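Local coordinates for protein flavin-containing monooxygenase (PDB 6WPU) that probably uses a bound FAD to oxygenate the sulfur of S-allyl-L-cysteine in garlic, a reaction that yields the flavour precursor alliin, at residues 147-150 against 156-159; 415-420 against 450-455; 205-210 against 228-233. All coordinates share one frame; numbering follows the deposited sequence.

Interaction 1: 147-150 against 156-159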
loop_
_atom_site.group_PDB
_atom_site.type_symbol
_atom_site.label_atom_id
_atom_site.label_comp_id
_atom_site.label_asym_id
_atom_site.label_seq_id
_atom_site.Cartn_x
_atom_site.Cartn_y
_atom_site.Cartn_z
ATOM N N VAL A 147 -18.195 -10.526 0.701
ATOM C CA VAL A 147 -17.902 -11.547 1.708
ATOM C C VAL A 147 -17.585 -12.889 1.093
ATOM O O VAL A 147 -17.056 -13.758 1.794
ATOM C CB VAL A 147 -19.050 -11.701 2.733
ATOM C CG1 VAL A 147 -19.210 -10.424 3.560
ATOM C CG2 VAL A 147 -20.367 -12.051 2.034
ATOM N N ARG A 148 -17.863 -13.086 -0.195
ATOM C CA ARG A 148 -17.624 -14.381 -0.809
ATOM C C ARG A 148 -17.485 -14.211 -2.315
ATOM O O ARG A 148 -18.303 -13.535 -2.939
ATOM C CB ARG A 148 -18.762 -15.330 -0.464
ATOM C CG ARG A 148 -18.453 -16.768 -0.664
ATOM C CD ARG A 148 -19.578 -17.618 -0.114
ATOM N NE ARG A 148 -19.439 -19.008 -0.519
ATOM C CZ ARG A 148 -18.690 -19.902 0.120
ATOM N NH1 ARG A 148 -18.006 -19.550 1.203
ATOM N NH2 ARG A 148 -18.623 -21.151 -0.331
ATOM N N VAL A 149 -16.442 -14.815 -2.884
ATOM C CA VAL A 149 -16.190 -14.821 -4.319
ATOM C C VAL A 149 -15.927 -16.263 -4.725
ATOM O O VAL A 149 -14.949 -16.868 -4.265
ATOM C CB VAL A 149 -14.999 -13.924 -4.696
ATOM C CG1 VAL A 149 -14.731 -13.974 -6.189
ATOM C CG2 VAL A 149 -15.261 -12.488 -4.272
ATOM N N ASP A 150 -16.802 -16.819 -5.570
ATOM C CA ASP A 150 -16.755 -18.229 -5.937
ATOM C C ASP A 150 -16.799 -18.392 -7.447
ATOM O O ASP A 150 -17.542 -17.690 -8.141
ATOM C CB ASP A 150 -17.923 -19.033 -5.341
ATOM C CG ASP A 150 -17.913 -19.052 -3.838
ATOM O OD1 ASP A 150 -18.781 -18.390 -3.243
ATOM O OD2 ASP A 150 -17.039 -19.727 -3.251
ATOM N N LYS A 156 -17.463 -18.645 -14.846
ATOM C CA LYS A 156 -17.945 -17.367 -14.350
ATOM C C LYS A 156 -17.764 -17.283 -12.830
ATOM O O LYS A 156 -17.489 -18.275 -12.148
ATOM C CB LYS A 156 -19.405 -17.165 -14.741
ATOM C CG LYS A 156 -19.674 -17.392 -16.234
ATOM C CD LYS A 156 -18.670 -16.636 -17.096
ATOM C CE LYS A 156 -18.996 -16.718 -18.596
ATOM N NZ LYS A 156 -18.011 -15.914 -19.396
ATOM N N TRP A 157 -17.918 -16.077 -12.297
ATOM C CA TRP A 157 -17.711 -15.828 -10.882
ATOM C C TRP A 157 -18.983 -15.262 -10.278
ATOM O O TRP A 157 -19.703 -14.502 -10.931
ATOM C CB TRP A 157 -16.547 -14.856 -10.659
ATOM C CG TRP A 157 -15.204 -15.451 -11.005
ATOM C CD1 TRP A 157 -14.605 -15.491 -12.236
ATOM C CD2 TRP A 157 -14.306 -16.105 -10.100
ATOM N NE1 TRP A 157 -13.385 -16.126 -12.151
ATOM C CE2 TRP A 157 -13.177 -16.511 -10.851
ATOM C CE3 TRP A 157 -14.345 -16.386 -8.728
ATOM C CZ2 TRP A 157 -12.097 -17.188 -10.274
ATOM C CZ3 TRP A 157 -13.278 -17.050 -8.156
ATOM C CH2 TRP A 157 -12.164 -17.440 -8.931
ATOM N N THR A 158 -19.255 -15.638 -9.035
ATOM C CA THR A 158 -20.322 -15.044 -8.249
ATOM C C THR A 158 -19.690 -14.254 -7.116
ATOM O O THR A 158 -18.876 -14.794 -6.362
ATOM C CB THR A 158 -21.274 -16.105 -7.704
ATOM O OG1 THR A 158 -21.889 -16.791 -8.805
ATOM C CG2 THR A 158 -22.354 -15.451 -6.865
ATOM N N VAL A 159 -20.041 -12.976 -7.028
ATOM C CA VAL A 159 -19.643 -12.115 -5.928
ATOM C C VAL A 159 -20.846 -11.931 -5.017
ATOM O O VAL A 159 -21.898 -11.451 -5.451
ATOM C CB VAL A 159 -19.129 -10.763 -6.437
ATOM C CG1 VAL A 159 -18.713 -9.874 -5.248
ATOM C CG2 VAL A 159 -17.961 -10.981 -7.398
#

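Interaction 2: 415-420 against 450-455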
loop_
_atom_site.group_PDB
_atom_site.type_symbol
_atom_site.label_atom_id
_atom_site.label_comp_id
_atom_site.label_asym_id
_atom_site.label_seq_id
_atom_site.Cartn_x
_atom_site.Cartn_y
_atom_site.Cartn_z
ATOM N N GLU A 415 8.094 8.465 -17.669
ATOM C CA GLU A 415 8.920 9.612 -18.019
ATOM C C GLU A 415 10.264 9.538 -17.296
ATOM O O GLU A 415 10.370 9.012 -16.183
ATOM C CB GLU A 415 8.207 10.922 -17.660
ATOM C CG GLU A 415 6.748 11.049 -18.089
ATOM C CD GLU A 415 5.782 10.577 -17.006
ATOM O OE1 GLU A 415 6.103 9.589 -16.308
ATOM O OE2 GLU A 415 4.709 11.203 -16.836
ATOM N N GLU A 416 11.301 10.079 -17.942
ATOM C CA GLU A 416 12.633 10.057 -17.340
ATOM C C GLU A 416 12.689 10.907 -16.080
ATOM O O GLU A 416 13.320 10.514 -15.090
ATOM C CB GLU A 416 13.689 10.532 -18.341
ATOM C CG GLU A 416 14.222 9.434 -19.227
ATOM C CD GLU A 416 13.389 9.250 -20.475
ATOM O OE1 GLU A 416 12.492 10.091 -20.706
ATOM O OE2 GLU A 416 13.635 8.271 -21.218
ATOM N N TRP A 417 12.043 12.078 -16.096
ATOM C CA TRP A 417 12.016 12.910 -14.899
ATOM C C TRP A 417 11.394 12.167 -13.718
ATOM O O TRP A 417 11.771 12.409 -12.565
ATOM C CB TRP A 417 11.270 14.225 -15.177
ATOM C CG TRP A 417 9.802 14.075 -15.473
ATOM C CD1 TRP A 417 9.207 14.152 -16.697
ATOM C CD2 TRP A 417 8.737 13.825 -14.524
ATOM N NE1 TRP A 417 7.847 13.963 -16.576
ATOM C CE2 TRP A 417 7.533 13.760 -15.257
ATOM C CE3 TRP A 417 8.690 13.657 -13.128
ATOM C CZ2 TRP A 417 6.295 13.520 -14.646
ATOM C CZ3 TRP A 417 7.462 13.409 -12.522
ATOM C CH2 TRP A 417 6.280 13.349 -13.281
ATOM N N ARG A 418 10.465 11.245 -13.982
ATOM C CA ARG A 418 9.805 10.535 -12.893
ATOM C C ARG A 418 10.722 9.473 -12.307
ATOM O O ARG A 418 10.748 9.280 -11.085
ATOM C CB ARG A 418 8.483 9.918 -13.371
ATOM C CG ARG A 418 7.460 9.695 -12.241
ATOM C CD ARG A 418 6.238 8.879 -12.694
ATOM N NE ARG A 418 5.334 9.560 -13.621
ATOM C CZ ARG A 418 4.112 9.994 -13.306
ATOM N NH1 ARG A 418 3.651 9.829 -12.067
ATOM N NH2 ARG A 418 3.342 10.583 -14.230
ATOM N N ARG A 419 11.492 8.789 -13.160
ATOM C CA ARG A 419 12.518 7.882 -12.649
ATOM C C ARG A 419 13.528 8.639 -11.800
ATOM O O ARG A 419 13.893 8.198 -10.703
ATOM C CB ARG A 419 13.218 7.162 -13.801
ATOM C CG ARG A 419 12.446 5.983 -14.406
ATOM C CD ARG A 419 13.224 5.425 -15.580
ATOM N NE ARG A 419 12.581 4.293 -16.249
ATOM C CZ ARG A 419 12.841 3.023 -15.957
ATOM N NH1 ARG A 419 13.709 2.728 -14.991
ATOM N NH2 ARG A 419 12.225 2.053 -16.609
ATOM N N LEU A 420 13.977 9.799 -12.290
ATOM C CA LEU A 420 15.006 10.555 -11.589
ATOM C C LEU A 420 14.479 11.141 -10.280
ATOM O O LEU A 420 15.192 11.146 -9.268
ATOM C CB LEU A 420 15.558 11.655 -12.500
ATOM C CG LEU A 420 16.324 11.179 -13.737
ATOM C CD1 LEU A 420 16.695 12.354 -14.630
ATOM C CD2 LEU A 420 17.560 10.371 -13.337
ATOM N N ARG A 450 6.457 19.533 -15.067
ATOM C CA ARG A 450 5.395 20.461 -15.432
ATOM C C ARG A 450 5.314 20.652 -16.940
ATOM O O ARG A 450 4.239 20.966 -17.465
ATOM C CB ARG A 450 5.600 21.801 -14.726
ATOM C CG ARG A 450 5.609 21.684 -13.203
ATOM C CD ARG A 450 5.446 23.032 -12.518
ATOM N NE ARG A 450 5.646 22.934 -11.075
ATOM C CZ ARG A 450 5.685 23.979 -10.250
ATOM N NH1 ARG A 450 5.535 25.212 -10.720
ATOM N NH2 ARG A 450 5.875 23.792 -8.953
ATOM N N GLU A 451 6.426 20.460 -17.655
ATOM C CA GLU A 451 6.369 20.492 -19.112
ATOM C C GLU A 451 5.478 19.376 -19.640
ATOM O O GLU A 451 4.566 19.617 -20.439
ATOM C CB GLU A 451 7.772 20.392 -19.712
ATOM C CG GLU A 451 8.347 21.725 -20.144
ATOM C CD GLU A 451 7.305 22.610 -20.812
ATOM O OE1 GLU A 451 6.852 23.580 -20.169
ATOM O OE2 GLU A 451 6.927 22.332 -21.971
ATOM N N THR A 452 5.717 18.143 -19.191
ATOM C CA THR A 452 4.897 17.038 -19.671
ATOM C C THR A 452 3.450 17.165 -19.223
ATOM O O THR A 452 2.565 16.613 -19.884
ATOM C CB THR A 452 5.461 15.698 -19.199
ATOM O OG1 THR A 452 5.263 15.579 -17.787
ATOM C CG2 THR A 452 6.952 15.589 -19.503
ATOM N N PHE A 453 3.183 17.892 -18.128
ATOM C CA PHE A 453 1.813 18.003 -17.634
ATOM C C PHE A 453 0.954 18.920 -18.502
ATOM O O PHE A 453 -0.276 18.838 -18.429
ATOM C CB PHE A 453 1.794 18.513 -16.186
ATOM C CG PHE A 453 2.419 17.566 -15.177
ATOM C CD1 PHE A 453 2.651 16.231 -15.486
ATOM C CD2 PHE A 453 2.751 18.018 -13.907
ATOM C CE1 PHE A 453 3.216 15.369 -14.551
ATOM C CE2 PHE A 453 3.321 17.161 -12.956
ATOM C CZ PHE A 453 3.549 15.836 -13.278
ATOM N N SER A 454 1.575 19.785 -19.314
ATOM C CA SER A 454 0.836 20.763 -20.114
ATOM C C SER A 454 -0.255 20.119 -20.957
ATOM O O SER A 454 -1.384 20.624 -21.016
ATOM C CB SER A 454 1.797 21.525 -21.020
ATOM O OG SER A 454 2.967 21.886 -20.312
ATOM N N LYS A 455 0.055 19.001 -21.612
ATOM C CA LYS A 455 -0.918 18.387 -22.507
ATOM C C LYS A 455 -2.197 17.951 -21.795
ATOM O O LYS A 455 -3.184 17.642 -22.471
ATOM C CB LYS A 455 -0.282 17.197 -23.233
ATOM C CG LYS A 455 -0.322 15.885 -22.469
ATOM C CD LYS A 455 0.246 14.741 -23.302
ATOM C CE LYS A 455 1.752 14.842 -23.404
ATOM N NZ LYS A 455 2.376 14.820 -22.048
#

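Interaction 3: 205-210 against 228-233. With SO4 (sulfate ion), chain D.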
loop_
_atom_site.group_PDB
_atom_site.type_symbol
_atom_site.label_atom_id
_atom_site.label_comp_id
_atom_site.label_asym_id
_atom_site.label_seq_id
_atom_site.Cartn_x
_atom_site.Cartn_y
_atom_site.Cartn_z
ATOM N N HIS A 205 -0.780 0.557 13.084
ATOM C CA HIS A 205 -2.081 0.652 12.426
ATOM C C HIS A 205 -3.048 1.503 13.236
ATOM O O HIS A 205 -3.936 2.144 12.670
ATOM C CB HIS A 205 -2.668 -0.741 12.217
ATOM C CG HIS A 205 -4.027 -0.737 11.583
ATOM N ND1 HIS A 205 -4.245 -0.301 10.293
ATOM C CD2 HIS A 205 -5.230 -1.150 12.052
ATOM C CE1 HIS A 205 -5.529 -0.425 10.003
ATOM N NE2 HIS A 205 -6.147 -0.949 11.046
ATOM N N ASN A 206 -2.872 1.554 14.552
ATOM C CA ASN A 206 -3.752 2.329 15.409
ATOM C C ASN A 206 -3.128 3.650 15.851
ATOM O O ASN A 206 -3.680 4.322 16.729
ATOM C CB ASN A 206 -4.167 1.479 16.613
ATOM C CG ASN A 206 -4.978 0.266 16.192
ATOM O OD1 ASN A 206 -5.989 0.406 15.507
ATOM N ND2 ASN A 206 -4.527 -0.925 16.568
ATOM N N TYR A 207 -2.006 4.057 15.249
ATOM C CA TYR A 207 -1.391 5.319 15.642
ATOM C C TYR A 207 -2.071 6.465 14.904
ATOM O O TYR A 207 -2.229 6.418 13.679
ATOM C CB TYR A 207 0.118 5.340 15.367
ATOM C CG TYR A 207 0.657 6.715 15.704
ATOM C CD1 TYR A 207 0.747 7.138 17.044
ATOM C CD2 TYR A 207 0.982 7.623 14.707
ATOM C CE1 TYR A 207 1.194 8.413 17.368
ATOM C CE2 TYR A 207 1.428 8.916 15.023
ATOM C CZ TYR A 207 1.525 9.295 16.359
ATOM O OH TYR A 207 1.952 10.552 16.686
ATOM N N ARG A 208 -2.469 7.500 15.646
ATOM C CA ARG A 208 -3.144 8.641 15.034
ATOM C C ARG A 208 -2.492 9.972 15.379
ATOM O O ARG A 208 -2.247 10.791 14.483
ATOM C CB ARG A 208 -4.613 8.690 15.455
ATOM C CG ARG A 208 -5.436 7.504 14.922
ATOM C CD ARG A 208 -5.437 7.451 13.389
ATOM N NE ARG A 208 -6.266 6.336 12.960
ATOM C CZ ARG A 208 -5.797 5.136 12.641
ATOM N NH1 ARG A 208 -4.481 4.897 12.660
ATOM N NH2 ARG A 208 -6.653 4.183 12.285
ATOM N N ILE A 209 -2.228 10.214 16.667
ATOM C CA ILE A 209 -1.819 11.535 17.137
ATOM C C ILE A 209 -0.808 11.381 18.266
ATOM O O ILE A 209 -0.795 10.353 18.957
ATOM C CB ILE A 209 -3.029 12.381 17.590
ATOM C CG1 ILE A 209 -3.825 11.665 18.691
ATOM C CG2 ILE A 209 -3.903 12.753 16.387
ATOM C CD1 ILE A 209 -4.739 12.603 19.530
ATOM N N PRO A 210 0.054 12.371 18.485
ATOM C CA PRO A 210 1.123 12.215 19.481
ATOM C C PRO A 210 0.755 12.658 20.892
ATOM O O PRO A 210 1.456 12.278 21.835
ATOM C CB PRO A 210 2.251 13.086 18.916
ATOM C CG PRO A 210 1.522 14.182 18.170
ATOM C CD PRO A 210 0.244 13.561 17.630
ATOM N N VAL A 228 10.398 6.187 11.042
ATOM C CA VAL A 228 11.044 7.429 11.445
ATOM C C VAL A 228 10.036 8.578 11.485
ATOM O O VAL A 228 10.090 9.428 12.380
ATOM C CB VAL A 228 12.234 7.735 10.517
ATOM C CG1 VAL A 228 12.949 8.982 10.974
ATOM C CG2 VAL A 228 13.198 6.564 10.504
ATOM N N ASP A 229 9.106 8.623 10.518
ATOM C CA ASP A 229 8.055 9.641 10.517
ATOM C C ASP A 229 7.232 9.590 11.801
ATOM O O ASP A 229 6.945 10.621 12.419
ATOM C CB ASP A 229 7.112 9.447 9.309
ATOM C CG ASP A 229 7.661 10.020 8.019
ATOM O OD1 ASP A 229 8.504 10.941 8.062
ATOM O OD2 ASP A 229 7.231 9.544 6.942
ATOM N N ILE A 230 6.787 8.396 12.182
ATOM C CA ILE A 230 5.971 8.280 13.379
ATOM C C ILE A 230 6.781 8.660 14.610
ATOM O O ILE A 230 6.299 9.403 15.478
ATOM C CB ILE A 230 5.392 6.861 13.481
ATOM C CG1 ILE A 230 4.322 6.675 12.399
ATOM C CG2 ILE A 230 4.832 6.625 14.885
ATOM C CD1 ILE A 230 3.559 5.377 12.493
ATOM N N SER A 231 8.036 8.188 14.683
ATOM C CA SER A 231 8.926 8.550 15.786
ATOM C C SER A 231 9.041 10.058 15.932
ATOM O O SER A 231 8.941 10.596 17.044
ATOM C CB SER A 231 10.312 7.943 15.569
ATOM O OG SER A 231 10.218 6.534 15.484
ATOM N N ARG A 232 9.267 10.763 14.818
ATOM C CA ARG A 232 9.384 12.216 14.901
ATOM C C ARG A 232 8.069 12.845 15.351
ATOM O O ARG A 232 8.069 13.807 16.131
ATOM C CB ARG A 232 9.833 12.784 13.554
ATOM C CG ARG A 232 11.268 12.409 13.200
ATOM C CD ARG A 232 11.816 13.242 12.056
ATOM N NE ARG A 232 11.013 13.073 10.857
ATOM C CZ ARG A 232 10.231 14.014 10.343
ATOM N NH1 ARG A 232 10.166 15.220 10.908
ATOM N NH2 ARG A 232 9.523 13.749 9.255
ATOM N N ASP A 233 6.939 12.298 14.883
ATOM C CA ASP A 233 5.634 12.791 15.308
ATOM C C ASP A 233 5.443 12.587 16.805
ATOM O O ASP A 233 5.074 13.519 17.523
ATOM C CB ASP A 233 4.532 12.079 14.511
ATOM C CG ASP A 233 3.229 12.857 14.482
ATOM O OD1 ASP A 233 3.248 14.067 14.155
ATOM O OD2 ASP A 233 2.171 12.253 14.756
HETATM S S SO4 D . 7.852 16.785 8.317
HETATM O O1 SO4 D . 8.240 17.135 9.686
HETATM O O2 SO4 D . 8.888 17.261 7.403
HETATM O O3 SO4 D . 7.754 15.337 8.182
HETATM O O4 SO4 D . 6.542 17.369 8.009
HETATM O O HOH W 1 -0.443 12.759 13.804
#

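Interaction 1: 147-150 against 156-159
Val149 brings a single methyl up to the indole of Trp157, CG1 lying 3.5 Å from CE3 on the six-membered ring. The two side chains meet at a slant. In Val149, chi1 of 178° sets CG1 opposite the backbone N and leaves CG2 for a looser meeting with Val159, whose CG2 is 4.4 Å from it. Trp157 starts out alongside the neighbouring strand, but its ring turns back until CE3 is 3.4 Å from Asp150 C. Between the strands, the antiparallel backbones are tied at the hydrogen-bonded pair Asp150 and Thr158: Asp150 N reaches Thr158 O at 3.0 Å in the carbonyl plane, and Thr158 N returns to Asp150 O at 2.8 Å, almost straight at 170°. The face carrying Asp150 and Thr158 is polar. There Arg148 NE makes a salt bridge with Asp150 OD1 at 2.9 Å, and Thr158 OG1 turns to Glu152. Replacing Trp157 by alanine removes the indole, which is likely to leave Val149 CG1 and Ser331 OG without their partners. Just before Val149 in its strand, Val147 and Arg148 both face Lys160 in a classic beta bulge. This hairpin supplies two strands of the three-stranded antiparallel sheet that accompanies the parallel FAD-binding sheet; Trp157 and Val159 pack on Val176 of parallel strand 175-178, while strand 168-173 flanks the other side of 157-163.

Interaction 2: 415-420 against 450-455
Trp417 holds its CG between the backbone N and the carbonyl carbon (chi1 66°), and Thr452 places OG1 in the same way, which carries indole and hydroxyl toward one another. This is helix-to-helix packing, the first turn of helix 416-431 against the C-terminal part of helix 443-453. Trp417 NE1 gives a weak, bent hydrogen bond to Thr452 OG1, 3.3 Å long with 129° at the hydrogen; the stronger partner of that hydroxyl is Ala449 O, one turn back. Thr452 CG2 also nears the indole, 3.5 Å from NE1. Beyond the pyrrole part, Trp417 CZ2 meets Phe453 CE1 at 3.6 Å, the two ring planes nearly perpendicular at 86°. Arg418 CB lies over the indole face turned from Thr452, and Trp417 CH2 lies over one face of the Arg418 guanidinium. That guanidinium grips the N-cap residue Glu415 side-on, NE to OE1 and NH2 to OE2, which fixes its rotation, while NH1 goes to the carbonyls of Val97 and Gly99. Glu96 of helix 95-98 touches both aromatic rings and so joins a third element to the contact. On the partner segment, Lys455 curls back so that NZ sits 2.8 Å from Thr452 O, in the carbonyl plane and on a lone pair.

Interaction 3: 205-210 against 228-233
The ring of Tyr207 is sandwiched: Ile230 lays CG2 over one face, the backbone N of Ile209 lies over the opposite face, and Asp233 OD2 sits at the edge in the ring plane. The methyl contact is a CH-pi interaction, CG2 of Ile230 standing 4.2 Å from the centroid of the Tyr207 ring and displaced toward its rim. Tyr207, its CG swung opposite the backbone N (chi1 176°), stretches across to the helix and delivers its phenol to the aspartate. The OH donates to Asp233 OD2 over a short 2.6 Å, arriving on the anti side and 33° out of the carboxylate plane; ring and carboxylate are turned 87° apart. Pro210 packs against the same aspartate, its CB 3.2 Å from Asp233 O and its CD 3.7 Å from OD2. Ile230 reaches on to Met291 and Ile220 of the adjoining strands. Helix 225-234 follows strand 217-221 as a beta-alpha unit, consistent with the second, NADPH-binding domain of flavin-containing monooxygenases, and the loop 205-210 is thereby fastened to that domain's helix. On another side of the helix Arg232 holds a sulfate, probably from the crystallisation liquor, edge-on: NH2 to O3 at 2.6 Å and NH1 to O1 at 3.0 Å, with Arg90 a further ligand of the ion. Arg208 pins the loop itself, its NH1 serving both His205 O and Tyr207 O. Back at the buried carboxylate, OD2 of Asp233 takes the phenol and a water that also donates to Arg208 O, while OD1 is engaged by Ser88. At least three hydrogen bonds therefore answer this carboxylate, which would probably favour its charged form despite burial.

In the fold
The three contacts lie far apart and touch nowhere. Interactions 1 and 3 have centres about 38 Å apart, on opposite sides of the chain's centre, and interaction 2 stands about 41 Å from interaction 1 and 32 Å from interaction 3, centre to centre. Each nevertheless has a side chain within about 12 Å of the same FAD: those of Val159 in interaction 1 and Ile230 in interaction 3 come within about 8 and 7 Å of it, and Trp417 in interaction 2 about 12 Å. Interaction 1 belongs to the small antiparallel sheet, interaction 2 to the C-terminal helices, and interaction 3 to the probable NADPH-binding domain.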